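Local coordinates for superoxide dismutase (Chaetomium thermophilum, PDB 4BR6), which probably protects cells from oxidative damage by converting superoxide radicals into hydrogen peroxide and oxygen at a manganese centre, at residues H71-L76 with S124-L129. Sequence-based numbering, arbitrary orientation.
With MN3 (manganese (III) ion), chain I.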
loop_
_atom_site.group_PDB
_atom_site.type_symbol
_atom_site.label_atom_id
_atom_site.label_comp_id
_atom_site.label_asym_id
_atom_site.label_seq_id
_atom_site.Cartn_x
_atom_site.Cartn_y
_atom_site.Cartn_z
ATOM N N HIS B 71 -14.447 9.995 -8.914
ATOM C CA HIS B 71 -15.595 10.879 -9.032
ATOM C C HIS B 71 -15.426 12.124 -8.142
ATOM O O HIS B 71 -15.503 13.252 -8.630
ATOM C CB HIS B 71 -16.875 10.128 -8.659
ATOM C CG HIS B 71 -18.120 10.941 -8.833
ATOM N ND1 HIS B 71 -18.347 11.731 -9.940
ATOM C CD2 HIS B 71 -19.203 11.089 -8.036
ATOM C CE1 HIS B 71 -19.517 12.328 -9.819
ATOM N NE2 HIS B 71 -20.058 11.954 -8.674
ATOM N N LEU B 72 -15.190 11.918 -6.843
ATOM C CA LEU B 72 -15.045 13.034 -5.892
ATOM C C LEU B 72 -13.890 13.964 -6.241
ATOM O O LEU B 72 -14.015 15.190 -6.174
ATOM C CB LEU B 72 -14.823 12.526 -4.456
ATOM C CG LEU B 72 -14.374 13.567 -3.405
ATOM C CD1 LEU B 72 -15.377 14.711 -3.219
ATOM C CD2 LEU B 72 -14.084 12.908 -2.063
ATOM N N ASN B 73 -12.752 13.367 -6.558
ATOM C CA ASN B 73 -11.524 14.113 -6.754
ATOM C C ASN B 73 -11.590 14.966 -7.975
ATOM O O ASN B 73 -11.194 16.125 -7.943
ATOM C CB ASN B 73 -10.327 13.180 -6.885
ATOM C CG ASN B 73 -9.998 12.477 -5.604
ATOM O OD1 ASN B 73 -10.379 12.910 -4.518
ATOM N ND2 ASN B 73 -9.265 11.393 -5.719
ATOM N N HIS B 74 -12.075 14.395 -9.065
ATOM C CA HIS B 74 -12.217 15.169 -10.288
ATOM C C HIS B 74 -13.315 16.209 -10.170
ATOM O O HIS B 74 -13.185 17.303 -10.721
ATOM C CB HIS B 74 -12.471 14.259 -11.471
ATOM C CG HIS B 74 -11.312 13.375 -11.784
ATOM N ND1 HIS B 74 -11.072 12.208 -11.100
ATOM C CD2 HIS B 74 -10.300 13.517 -12.665
ATOM C CE1 HIS B 74 -9.976 11.643 -11.575
ATOM N NE2 HIS B 74 -9.492 12.414 -12.529
ATOM N N THR B 75 -14.389 15.873 -9.466
ATOM C CA THR B 75 -15.455 16.843 -9.241
ATOM C C THR B 75 -14.895 18.097 -8.604
ATOM O O THR B 75 -15.110 19.200 -9.107
ATOM C CB THR B 75 -16.579 16.287 -8.366
ATOM O OG1 THR B 75 -17.316 15.326 -9.131
ATOM C CG2 THR B 75 -17.524 17.409 -7.929
ATOM N N LEU B 76 -14.187 17.935 -7.492
ATOM C CA LEU B 76 -13.555 19.074 -6.836
ATOM C C LEU B 76 -12.501 19.753 -7.715
ATOM O O LEU B 76 -12.380 20.969 -7.694
ATOM C CB LEU B 76 -12.900 18.649 -5.527
ATOM C CG LEU B 76 -13.826 18.138 -4.430
ATOM C CD1 LEU B 76 -12.974 17.727 -3.240
ATOM C CD2 LEU B 76 -14.843 19.168 -4.021
ATOM N N SER B 124 0.917 7.318 -9.585
ATOM C CA SER B 124 -0.212 8.207 -9.825
ATOM C C SER B 124 -0.712 8.766 -8.512
ATOM O O SER B 124 -0.769 8.053 -7.530
ATOM C CB SER B 124 -1.361 7.450 -10.467
ATOM O OG SER B 124 -0.954 6.825 -11.671
ATOM N N GLY B 125 -1.122 10.024 -8.482
ATOM C CA GLY B 125 -1.606 10.570 -7.235
ATOM C C GLY B 125 -2.047 12.012 -7.335
ATOM O O GLY B 125 -2.079 12.591 -8.417
ATOM N N TRP B 126 -2.384 12.580 -6.182
ATOM C CA TRP B 126 -2.954 13.900 -6.092
ATOM C C TRP B 126 -2.259 14.603 -4.955
ATOM O O TRP B 126 -1.927 13.968 -3.958
ATOM C CB TRP B 126 -4.428 13.804 -5.706
ATOM C CG TRP B 126 -5.353 13.365 -6.787
ATOM C CD1 TRP B 126 -5.607 12.090 -7.182
ATOM C CD2 TRP B 126 -6.171 14.207 -7.604
ATOM N NE1 TRP B 126 -6.526 12.083 -8.204
ATOM C CE2 TRP B 126 -6.885 13.371 -8.482
ATOM C CE3 TRP B 126 -6.370 15.584 -7.679
ATOM C CZ2 TRP B 126 -7.778 13.867 -9.414
ATOM C CZ3 TRP B 126 -7.255 16.070 -8.609
ATOM C CH2 TRP B 126 -7.950 15.216 -9.461
ATOM N N ALA B 127 -2.079 15.914 -5.075
ATOM C CA ALA B 127 -1.730 16.736 -3.911
ATOM C C ALA B 127 -2.889 17.684 -3.606
ATOM O O ALA B 127 -3.569 18.172 -4.521
ATOM C CB ALA B 127 -0.429 17.516 -4.129
ATOM N N TRP B 128 -3.099 17.928 -2.313
ATOM C CA TRP B 128 -4.191 18.751 -1.827
ATOM C C TRP B 128 -3.695 19.724 -0.787
ATOM O O TRP B 128 -2.842 19.381 0.025
ATOM C CB TRP B 128 -5.255 17.891 -1.164
ATOM C CG TRP B 128 -5.896 16.901 -2.090
ATOM C CD1 TRP B 128 -5.448 15.661 -2.409
ATOM C CD2 TRP B 128 -7.109 17.092 -2.824
ATOM N NE1 TRP B 128 -6.309 15.057 -3.294
ATOM C CE2 TRP B 128 -7.334 15.919 -3.566
ATOM C CE3 TRP B 128 -8.023 18.143 -2.926
ATOM C CZ2 TRP B 128 -8.432 15.767 -4.396
ATOM C CZ3 TRP B 128 -9.116 17.989 -3.750
ATOM C CH2 TRP B 128 -9.311 16.813 -4.473
ATOM N N LEU B 129 -4.230 20.941 -0.830
ATOM C CA LEU B 129 -4.286 21.801 0.337
ATOM C C LEU B 129 -5.512 21.340 1.124
ATOM O O LEU B 129 -6.621 21.308 0.587
ATOM C CB LEU B 129 -4.468 23.261 -0.081
ATOM C CG LEU B 129 -4.783 24.269 1.031
ATOM C CD1 LEU B 129 -3.675 24.297 2.075
ATOM C CD2 LEU B 129 -5.002 25.644 0.429
HETATM MN MN MN3 I . -7.251 12.665 -13.340
HETATM O O HOH W 1 -6.729 10.472 -12.212
#
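Trp126 drives the rim of its six-membered ring into the face of the His74 imidazole, a T-shaped (edge-to-face) pair with planes at 89°. CZ2 of Trp126 leads, sitting over the middle of the imidazole and 3.8 Å from CE1 of His74. The same imidazole binds manganese through NE2 (2.4 Å), while its ND1 is hydrogen-bonded to the carbonyl of Gly70, so the ring is fixed at both nitrogens. His26, Asp160 and His164 also bind the metal. One face of Trp126 carries CB of Asn73, a CH-pi contact 4.0 Å from the six-ring centroid; CZ2 of Trp128 lies above the rim of that face too. The contact joins the alpha-hairpin domain of the iron/manganese superoxide dismutase fold, through helix 61-79, to the central strand of the antiparallel sheet in the C-terminal domain. Gln146 OE1 accepts from both Trp126 NE1 and Asn73 ND2. An alanine in place of Trp126 would probably open a gap beside His74, leaving one face of its imidazole without the indole edge and Gln146 without one N-H donor. With CG of Asn73 anti to its carbonyl carbon (chi1 -69°), the amide, tilted 54° to the indole of Trp128, brings OD1 into van der Waals contact with CZ2 of that indole (3.5 Å). About one turn further along the helix, CD1 of Leu76 packs against CZ3 of Trp128 at 3.9 Å, and Pro155 touches both side chains.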